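Local coordinates for protein phosphoribosyl-AMP cyclohydrolase (Medicago truncatula, PDB 7BGM) that catalyses the second and third steps of histidine biosynthesis in plants, probably by hydrolysing phosphoribosyl-ATP to phosphoribosyl-AMP and then opening the adenine ring of that product, at residues A[131-134]-A[135-139]; A[156-159]-A[160-163]; A[169-172]-A[173-177]; A[179-182]-A[183-187]. All coordinates share one frame; numbering follows the deposited sequence.

Followed from the N terminus, the four contacts come in series: none nests in another and none crosses, because each joins residues directly adjacent in sequence. Interaction 1 is a turn of helix 127-140. Interaction 2 starts helix 159-178 after the short helix 151-156, and touches interaction 1 where L156 packs against R138 and K139. Interaction 3, about 20 Å further on between centres, lies on the same helix and holds one ligand of the zinc ion. Interaction 4 rounds the connection into helix 183-204; its T186 meets T176 of interaction 3, tying the two consecutive helices together. All four touch the second subunit, interaction 1 only through L131.

Interaction 1: residues A[131-134]-A[135-139]; sequences LEST and ISQRK
S133 and Q137, one helical turn apart, meet through their polar ends: NE2 of Q137 donates to OG of S133 at 3.2 Å, with the hydroxyl oxygen close to the plane of the amide. On another side of the helix T134 lies alongside R138, both side chains pointing the same way. The methyl CG2 of T134 sits over one face of the guanidinium, off toward its rim, 3.6 Å from NH2 of R138. The bend at chi2 of R138 (-87°) turns its chain back over the T134 methyl. L131 and I135 supply the apolar pair, with CG of L131 4.0 Å from CD1 of I135. Behind these contacts runs the regular backbone ladder, for example Q137 N to S133 O at 2.9 Å, which fixes the four-residue spacing. R138 is a residue that binds AMP in another crystal structure of this protein, and its side chain also touches S150 and T152 of that site. L131 and I135 face M198 of helix 183-204, OE2 of E132 accepts a hydrogen bond from the backbone N of V208, at the start of helix 208-218, and R138 and K139 lean on L156 of helix 151-156.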
loop_
_atom_site.group_PDB
_atom_site.type_symbol
_atom_site.label_atom_id
_atom_site.label_comp_id
_atom_site.label_asym_id
_atom_site.label_seq_id
_atom_site.Cartn_x
_atom_site.Cartn_y
_atom_site.Cartn_z
ATOM N N LEU A 131 -5.252 -1.124 11.291
ATOM C CA LEU A 131 -6.078 -2.001 12.104
ATOM C C LEU A 131 -5.253 -3.143 12.692
ATOM O O LEU A 131 -5.420 -3.502 13.865
ATOM C CB LEU A 131 -7.240 -2.540 11.273
ATOM C CG LEU A 131 -8.126 -3.557 12.006
ATOM C CD1 LEU A 131 -8.721 -2.934 13.265
ATOM C CD2 LEU A 131 -9.235 -4.009 11.084
ATOM N N GLU A 132 -4.377 -3.744 11.882
ATOM C CA GLU A 132 -3.500 -4.786 12.400
ATOM C C GLU A 132 -2.684 -4.271 13.578
ATOM O O GLU A 132 -2.555 -4.949 14.607
ATOM C CB GLU A 132 -2.586 -5.292 11.288
ATOM C CG GLU A 132 -1.586 -6.341 11.719
ATOM C CD GLU A 132 -0.810 -6.902 10.544
ATOM O OE1 GLU A 132 -0.144 -6.101 9.861
ATOM O OE2 GLU A 132 -0.904 -8.132 10.284
ATOM N N SER A 133 -2.156 -3.051 13.463
ATOM C CA SER A 133 -1.349 -2.501 14.548
ATOM C C SER A 133 -2.174 -2.273 15.812
ATOM O O SER A 133 -1.723 -2.576 16.929
ATOM C CB SER A 133 -0.697 -1.210 14.058
ATOM O OG SER A 133 0.081 -0.595 15.057
ATOM N N THR A 134 -3.387 -1.744 15.661
ATOM C CA THR A 134 -4.258 -1.526 16.812
ATOM C C THR A 134 -4.536 -2.829 17.552
ATOM O O THR A 134 -4.459 -2.882 18.782
ATOM C CB THR A 134 -5.562 -0.880 16.341
ATOM O OG1 THR A 134 -5.284 0.456 15.908
ATOM C CG2 THR A 134 -6.595 -0.838 17.457
ATOM N N ILE A 135 -4.843 -3.896 16.812
ATOM C CA ILE A 135 -5.122 -5.181 17.450
ATOM C C ILE A 135 -3.902 -5.685 18.215
ATOM O O ILE A 135 -4.015 -6.190 19.340
ATOM C CB ILE A 135 -5.586 -6.192 16.389
ATOM C CG1 ILE A 135 -6.946 -5.772 15.838
ATOM C CG2 ILE A 135 -5.604 -7.599 16.970
ATOM C CD1 ILE A 135 -7.330 -6.532 14.563
ATOM N N SER A 136 -2.722 -5.575 17.602
ATOM C CA SER A 136 -1.483 -6.003 18.242
ATOM C C SER A 136 -1.248 -5.234 19.540
ATOM O O SER A 136 -0.906 -5.827 20.580
ATOM C CB SER A 136 -0.320 -5.814 17.254
ATOM O OG SER A 136 0.928 -6.198 17.810
ATOM N N GLN A 137 -1.486 -3.920 19.515
ATOM C CA GLN A 137 -1.362 -3.131 20.735
ATOM C C GLN A 137 -2.335 -3.598 21.809
ATOM O O GLN A 137 -1.974 -3.650 22.987
ATOM C CB GLN A 137 -1.585 -1.658 20.428
ATOM C CG GLN A 137 -0.596 -1.098 19.454
ATOM C CD GLN A 137 -0.917 0.336 19.105
ATOM O OE1 GLN A 137 -1.174 1.152 19.986
ATOM N NE2 GLN A 137 -0.918 0.649 17.817
ATOM N N ARG A 138 -3.576 -3.930 21.430
ATOM C CA ARG A 138 -4.523 -4.459 22.414
ATOM C C ARG A 138 -4.040 -5.787 22.985
ATOM O O ARG A 138 -4.194 -6.053 24.187
ATOM C CB ARG A 138 -5.909 -4.636 21.789
ATOM C CG ARG A 138 -6.473 -3.386 21.156
ATOM C CD ARG A 138 -7.219 -2.509 22.146
ATOM N NE ARG A 138 -7.516 -1.197 21.565
ATOM C CZ ARG A 138 -8.439 -0.959 20.628
ATOM N NH1 ARG A 138 -9.186 -1.945 20.141
ATOM N NH2 ARG A 138 -8.616 0.275 20.170
ATOM N N LYS A 139 -3.468 -6.642 22.132
ATOM C CA LYS A 139 -2.973 -7.939 22.589
ATOM C C LYS A 139 -1.849 -7.768 23.602
ATOM O O LYS A 139 -1.739 -8.535 24.567
ATOM C CB LYS A 139 -2.507 -8.763 21.382
ATOM C CG LYS A 139 -2.079 -10.204 21.688
ATOM C CD LYS A 139 -1.748 -10.957 20.405
ATOM C CE LYS A 139 -1.247 -12.367 20.684
ATOM N NZ LYS A 139 0.020 -12.315 21.474
#

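Interaction 2: residues A[156-159]-A[160-163]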
loop_
_atom_site.group_PDB
_atom_site.type_symbol
_atom_site.label_atom_id
_atom_site.label_comp_id
_atom_site.label_asym_id
_atom_site.label_seq_id
_atom_site.Cartn_x
_atom_site.Cartn_y
_atom_site.Cartn_z
ATOM N N LEU A 156 -9.768 -11.148 22.138
ATOM C CA LEU A 156 -8.446 -11.738 22.284
ATOM C C LEU A 156 -8.374 -12.687 23.461
ATOM O O LEU A 156 -7.511 -13.571 23.471
ATOM C CB LEU A 156 -7.395 -10.642 22.457
ATOM C CG LEU A 156 -7.078 -9.857 21.196
ATOM C CD1 LEU A 156 -6.344 -8.556 21.570
ATOM C CD2 LEU A 156 -6.246 -10.715 20.257
ATOM N N LEU A 157 -9.259 -12.518 24.445
ATOM C CA LEU A 157 -9.263 -13.318 25.664
ATOM C C LEU A 157 -10.414 -14.313 25.718
ATOM O O LEU A 157 -10.751 -14.795 26.802
ATOM C CB LEU A 157 -9.312 -12.411 26.896
ATOM C CG LEU A 157 -8.084 -11.542 27.170
ATOM C CD1 LEU A 157 -8.380 -10.597 28.304
ATOM C CD2 LEU A 157 -6.869 -12.397 27.497
ATOM N N ASN A 158 -11.027 -14.637 24.584
ATOM C CA ASN A 158 -12.114 -15.620 24.601
ATOM C C ASN A 158 -12.195 -16.234 23.202
ATOM O O ASN A 158 -12.980 -15.789 22.363
ATOM C CB ASN A 158 -13.427 -14.983 25.023
ATOM C CG ASN A 158 -14.563 -15.992 25.132
ATOM O OD1 ASN A 158 -14.409 -17.170 24.803
ATOM N ND2 ASN A 158 -15.716 -15.524 25.583
ATOM N N ASP A 159 -11.378 -17.272 22.980
ATOM C CA ASP A 159 -11.317 -17.977 21.699
ATOM C C ASP A 159 -12.691 -18.422 21.209
ATOM O O ASP A 159 -12.966 -18.413 19.999
ATOM C CB ASP A 159 -10.417 -19.208 21.835
ATOM C CG ASP A 159 -8.941 -18.867 21.824
ATOM O OD1 ASP A 159 -8.592 -17.672 21.720
ATOM O OD2 ASP A 159 -8.126 -19.812 21.915
ATOM N N LYS A 160 -13.555 -18.860 22.128
ATOM C CA LYS A 160 -14.820 -19.455 21.704
ATOM C C LYS A 160 -15.807 -18.393 21.240
ATOM O O LYS A 160 -16.515 -18.592 20.248
ATOM C CB LYS A 160 -15.417 -20.303 22.835
ATOM C CG LYS A 160 -14.538 -21.488 23.243
ATOM C CD LYS A 160 -13.698 -22.049 22.076
ATOM C CE LYS A 160 -14.500 -22.942 21.122
ATOM N NZ LYS A 160 -13.997 -22.841 19.707
ATOM N N LEU A 161 -15.862 -17.259 21.940
ATOM C CA LEU A 161 -16.617 -16.123 21.429
ATOM C C LEU A 161 -16.088 -15.698 20.067
ATOM O O LEU A 161 -16.871 -15.439 19.145
ATOM C CB LEU A 161 -16.558 -14.963 22.424
ATOM C CG LEU A 161 -17.138 -13.610 22.005
ATOM C CD1 LEU A 161 -18.606 -13.747 21.654
ATOM C CD2 LEU A 161 -16.946 -12.586 23.115
ATOM N N LEU A 162 -14.755 -15.657 19.911
ATOM C CA LEU A 162 -14.167 -15.168 18.664
ATOM C C LEU A 162 -14.512 -16.071 17.486
ATOM O O LEU A 162 -14.903 -15.587 16.416
ATOM C CB LEU A 162 -12.648 -15.036 18.799
ATOM C CG LEU A 162 -11.892 -14.613 17.527
ATOM C CD1 LEU A 162 -12.336 -13.242 17.012
ATOM C CD2 LEU A 162 -10.388 -14.640 17.778
ATOM N N CYS A 163 -14.341 -17.384 17.652
ATOM C CA CYS A 163 -14.627 -18.302 16.548
ATOM C C CYS A 163 -16.110 -18.320 16.240
ATOM O O CYS A 163 -16.504 -18.406 15.071
ATOM C CB CYS A 163 -14.140 -19.711 16.882
ATOM S SG CYS A 163 -12.335 -19.841 16.933
#
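N158 and L161 set their side chains nearly at right angles, the amide of N158 lying across the start of the leucine chain so that ND2 approaches CB of L161 to 3.3 Å. With CG of N158 anti to its own backbone N (chi1 -177°) and the amide barely rotated about chi2, OD1 swings forward over the first turn of the helix. There it accepts two weak bonds. The N-H of L161 reaches it almost straight, at 3.2 Å and 176°, whereas that of K160, at 3.3 Å, comes in strongly bent; the latter closes an Asx turn. The main chain of N158 is engaged as well, its O receiving L162 N at 3.0 Å, and the next rung, C163 N to D159 O, continues the helix. K160 is folded several times along its chain, which carries CD past the carbonyl carbon of D159 and the amino group on to a salt bridge with E178 of the second subunit. D159 packs against L203 of helix 183-204 and against L177 of the second subunit. With an alanine here instead of N158, the N-H groups of K160 and L161 would probably be left without a side-chain acceptor, and the flank of L161 would lose its amide cover. The whole is an N-cap: an asparagine at the boundary closes the open amino end of helix 159-178, directly after the short helix 151-156 has ended.

Interaction 3: residues A[169-172]-A[173-177]; sequences EANE and LCETL. With ZN (zinc ion), chain E.
E172 and E175 bring two carboxylates side by side on the same face of one helix, OE1 of E172 only 3.6 Å from OE1 of E175, an approach of like charges. Their planes are turned 65° apart, and both chains point the same way. In other crystal structures of this protein both residues bind magnesium, so the pairing is consistent with a site prepared for a second cation. One turn back, E169 already holds a metal: its OE1 lies 2.0 Å from the zinc ion, which also carries a water at 2.1 Å and is completed by E189 and D192. The other oxygen of E169 is occupied by a salt bridge to K165. E175, extended beyond CG, also comes near N171, whose ND2 stands 3.2 Å from OE2 of E175 with the amide and carboxylate planes almost perpendicular, while OD1 of N171 is hydrogen-bonded to R167 of the second subunit. With an alanine in place of E175, the magnesium site would probably lose a ligand, and ND2 of N171 its nearby carboxylate. T176 turns its hydroxyl back on the helix: with OG1 between the backbone N and the carbonyl carbon (chi1 70°), it donates at 2.7 Å to O of L173, on a lone pair. The spacing of E169 and E172, with E168 before them and E189 and D192 on the next helix, matches the EExxE and ExxD signature of MazG-type pyrophosphohydrolases. E169 packs on V193 and H196 of helix 183-204, while A170 and L173 of helix 159-178 meet A170 and L200 of the second subunit.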
loop_
_atom_site.group_PDB
_atom_site.type_symbol
_atom_site.label_atom_id
_atom_site.label_comp_id
_atom_site.label_asym_id
_atom_site.label_seq_id
_atom_site.Cartn_x
_atom_site.Cartn_y
_atom_site.Cartn_z
ATOM N N GLU A 169 -20.174 -14.221 11.152
ATOM C CA GLU A 169 -19.977 -13.132 10.201
ATOM C C GLU A 169 -19.820 -13.654 8.778
ATOM O O GLU A 169 -20.265 -13.005 7.817
ATOM C CB GLU A 169 -18.747 -12.301 10.590
ATOM C CG GLU A 169 -18.869 -11.527 11.910
ATOM C CD GLU A 169 -19.945 -10.455 11.885
ATOM O OE1 GLU A 169 -20.544 -10.231 10.808
ATOM O OE2 GLU A 169 -20.191 -9.831 12.944
ATOM N N ALA A 170 -19.143 -14.795 8.620
ATOM C CA ALA A 170 -18.994 -15.381 7.295
ATOM C C ALA A 170 -20.357 -15.720 6.710
ATOM O O ALA A 170 -20.608 -15.517 5.514
ATOM C CB ALA A 170 -18.119 -16.632 7.362
ATOM N N ASN A 171 -21.257 -16.235 7.549
ATOM C CA ASN A 171 -22.615 -16.506 7.094
ATOM C C ASN A 171 -23.358 -15.219 6.738
ATOM O O ASN A 171 -24.129 -15.198 5.768
ATOM C CB ASN A 171 -23.371 -17.279 8.168
ATOM C CG ASN A 171 -24.766 -17.651 7.732
ATOM O OD1 ASN A 171 -24.945 -18.435 6.795
ATOM N ND2 ASN A 171 -25.767 -17.089 8.406
ATOM N N GLU A 172 -23.176 -14.155 7.537
ATOM C CA GLU A 172 -23.775 -12.854 7.213
ATOM C C GLU A 172 -23.318 -12.361 5.846
ATOM O O GLU A 172 -24.118 -11.833 5.064
ATOM C CB GLU A 172 -23.419 -11.806 8.272
ATOM C CG GLU A 172 -24.088 -11.980 9.616
ATOM C CD GLU A 172 -25.602 -11.999 9.516
ATOM O OE1 GLU A 172 -26.182 -11.098 8.870
ATOM O OE2 GLU A 172 -26.200 -12.928 10.078
ATOM N N LEU A 173 -22.024 -12.490 5.559
ATOM C CA LEU A 173 -21.512 -12.070 4.260
ATOM C C LEU A 173 -22.162 -12.862 3.137
ATOM O O LEU A 173 -22.566 -12.294 2.109
ATOM C CB LEU A 173 -19.998 -12.239 4.223
ATOM C CG LEU A 173 -19.321 -11.814 2.922
ATOM C CD1 LEU A 173 -19.396 -10.287 2.682
ATOM C CD2 LEU A 173 -17.878 -12.303 2.945
ATOM N N CYS A 174 -22.288 -14.180 3.324
ATOM C CA CYS A 174 -22.951 -15.003 2.314
ATOM C C CYS A 174 -24.403 -14.576 2.119
ATOM O O CYS A 174 -24.901 -14.561 0.983
ATOM C CB CYS A 174 -22.877 -16.477 2.710
ATOM S SG CYS A 174 -21.220 -17.225 2.656
ATOM N N GLU A 175 -25.103 -14.241 3.222
ATOM C CA GLU A 175 -26.504 -13.828 3.129
ATOM C C GLU A 175 -26.668 -12.605 2.235
ATOM O O GLU A 175 -27.704 -12.468 1.575
ATOM C CB GLU A 175 -27.101 -13.512 4.513
ATOM C CG GLU A 175 -27.298 -14.665 5.501
ATOM C CD GLU A 175 -27.988 -14.209 6.812
ATOM O OE1 GLU A 175 -28.470 -13.051 6.893
ATOM O OE2 GLU A 175 -28.046 -15.004 7.769
ATOM N N THR A 176 -25.673 -11.698 2.201
ATOM C CA THR A 176 -25.828 -10.488 1.387
ATOM C C THR A 176 -25.908 -10.823 -0.099
ATOM O O THR A 176 -26.500 -10.061 -0.877
ATOM C CB THR A 176 -24.691 -9.476 1.629
ATOM O OG1 THR A 176 -23.446 -9.965 1.095
ATOM C CG2 THR A 176 -24.546 -9.129 3.118
ATOM N N LEU A 177 -25.329 -11.955 -0.505
ATOM C CA LEU A 177 -25.435 -12.472 -1.864
ATOM C C LEU A 177 -26.689 -13.318 -2.032
ATOM O O LEU A 177 -27.464 -13.109 -2.967
ATOM C CB LEU A 177 -24.204 -13.315 -2.214
ATOM C CG LEU A 177 -24.154 -13.911 -3.622
ATOM C CD1 LEU A 177 -24.136 -12.816 -4.683
ATOM C CD2 LEU A 177 -22.937 -14.816 -3.764
HETATM ZN ZN ZN E . -21.782 -8.666 10.477
HETATM O O HOH W 1 -23.575 -8.694 11.549
#

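Interaction 4: residues A[179-182]-A[183-187]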
loop_
_atom_site.group_PDB
_atom_site.type_symbol
_atom_site.label_atom_id
_atom_site.label_comp_id
_atom_site.label_asym_id
_atom_site.label_seq_id
_atom_site.Cartn_x
_atom_site.Cartn_y
_atom_site.Cartn_z
ATOM N N ASN A 179 -29.462 -13.399 -0.379
ATOM C CA ASN A 179 -30.700 -12.650 -0.207
ATOM C C ASN A 179 -30.716 -11.355 -1.010
ATOM O O ASN A 179 -31.641 -10.551 -0.856
ATOM C CB ASN A 179 -30.931 -12.349 1.274
ATOM C CG ASN A 179 -31.059 -13.608 2.111
ATOM O OD1 ASN A 179 -31.653 -14.597 1.679
ATOM N ND2 ASN A 179 -30.497 -13.577 3.316
ATOM N N ASN A 180 -29.715 -11.134 -1.859
ATOM C CA ASN A 180 -29.700 -9.988 -2.770
ATOM C C ASN A 180 -29.829 -8.664 -2.008
ATOM O O ASN A 180 -30.690 -7.832 -2.300
ATOM C CB ASN A 180 -30.792 -10.122 -3.837
ATOM C CG ASN A 180 -30.632 -9.113 -4.950
ATOM O OD1 ASN A 180 -29.558 -8.507 -5.113
ATOM N ND2 ASN A 180 -31.692 -8.917 -5.725
ATOM N N GLU A 181 -28.958 -8.475 -1.017
ATOM C CA GLU A 181 -28.919 -7.234 -0.254
ATOM C C GLU A 181 -28.118 -6.167 -1.006
ATOM O O GLU A 181 -27.413 -6.457 -1.975
ATOM C CB GLU A 181 -28.315 -7.474 1.131
ATOM C CG GLU A 181 -28.966 -8.620 1.894
ATOM C CD GLU A 181 -28.682 -8.561 3.383
ATOM O OE1 GLU A 181 -29.056 -7.551 4.019
ATOM O OE2 GLU A 181 -28.081 -9.519 3.917
ATOM N N ASP A 182 -28.220 -4.920 -0.539
ATOM C CA ASP A 182 -27.482 -3.831 -1.170
ATOM C C ASP A 182 -25.978 -4.011 -0.970
ATOM O O ASP A 182 -25.518 -4.627 -0.001
ATOM C CB ASP A 182 -27.925 -2.470 -0.616
ATOM C CG ASP A 182 -27.295 -1.288 -1.367
ATOM O OD1 ASP A 182 -27.767 -0.970 -2.487
ATOM O OD2 ASP A 182 -26.319 -0.681 -0.847
ATOM N N LYS A 183 -25.199 -3.464 -1.904
ATOM C CA LYS A 183 -23.754 -3.622 -1.808
ATOM C C LYS A 183 -23.195 -2.947 -0.560
ATOM O O LYS A 183 -22.152 -3.370 -0.050
ATOM C CB LYS A 183 -23.068 -3.096 -3.071
ATOM C CG LYS A 183 -23.434 -1.681 -3.461
ATOM C CD LYS A 183 -22.463 -1.145 -4.504
ATOM C CE LYS A 183 -21.028 -1.117 -3.951
ATOM N NZ LYS A 183 -20.062 -0.298 -4.746
ATOM N N SER A 184 -23.879 -1.921 -0.038
ATOM C CA SER A 184 -23.447 -1.327 1.224
ATOM C C SER A 184 -23.462 -2.367 2.338
ATOM O O SER A 184 -22.591 -2.368 3.220
ATOM C CB SER A 184 -24.338 -0.134 1.588
ATOM O OG SER A 184 -25.636 -0.555 1.985
ATOM N N ARG A 185 -24.436 -3.279 2.299
ATOM C CA ARG A 185 -24.474 -4.364 3.273
ATOM C C ARG A 185 -23.302 -5.314 3.084
ATOM O O ARG A 185 -22.666 -5.727 4.063
ATOM C CB ARG A 185 -25.796 -5.117 3.159
ATOM C CG ARG A 185 -26.968 -4.335 3.675
ATOM C CD ARG A 185 -27.009 -4.399 5.194
ATOM N NE ARG A 185 -27.297 -5.753 5.677
ATOM C CZ ARG A 185 -26.449 -6.504 6.380
ATOM N NH1 ARG A 185 -25.248 -6.032 6.701
ATOM N NH2 ARG A 185 -26.808 -7.723 6.774
ATOM N N THR A 186 -23.001 -5.666 1.833
ATOM C CA THR A 186 -21.871 -6.549 1.554
ATOM C C THR A 186 -20.561 -5.953 2.070
ATOM O O THR A 186 -19.751 -6.649 2.697
ATOM C CB THR A 186 -21.788 -6.831 0.048
ATOM O OG1 THR A 186 -22.953 -7.569 -0.386
ATOM C CG2 THR A 186 -20.542 -7.635 -0.268
ATOM N N ALA A 187 -20.331 -4.662 1.817
ATOM C CA ALA A 187 -19.101 -4.037 2.307
ATOM C C ALA A 187 -19.049 -4.056 3.829
ATOM O O ALA A 187 -18.000 -4.313 4.433
ATOM C CB ALA A 187 -19.005 -2.600 1.791
#
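D182 and S184 are brought together by two torsions: CG of D182 stands anti to the backbone N (chi1 -173°), while OG of S184 turns back between its own N and carbonyl carbon (chi1 71°). The result is an N-cap with an Asx turn, opening helix 183-204 just after a Schellman motif, with N180 at C-prime, has ended helix 159-178. A single oxygen, OD2 of D182, takes both donors. S184 N lies 2.9 Å from OD2 of D182, coming from above the carboxylate plane, and S184 OG, also at 2.9 Å from it, meets its anti side. Further along, E181 and R185 cross obliquely in a salt bridge, OE1 of E181 to NE of R185 at 3.0 Å. The two flat groups are 72° apart and the bond is bent. The arginine chain is folded twice on its way there, and its NH1 is gripped by E189, a zinc ligand, so this arginine joins the loop to the metal site. K183 reaches D205 and E210 of the second subunit, and T186 OG1 bonds to T176 OG1. The main chain completes the cap: O of D182 accepts T186 N in the carbonyl plane at 3.3 Å.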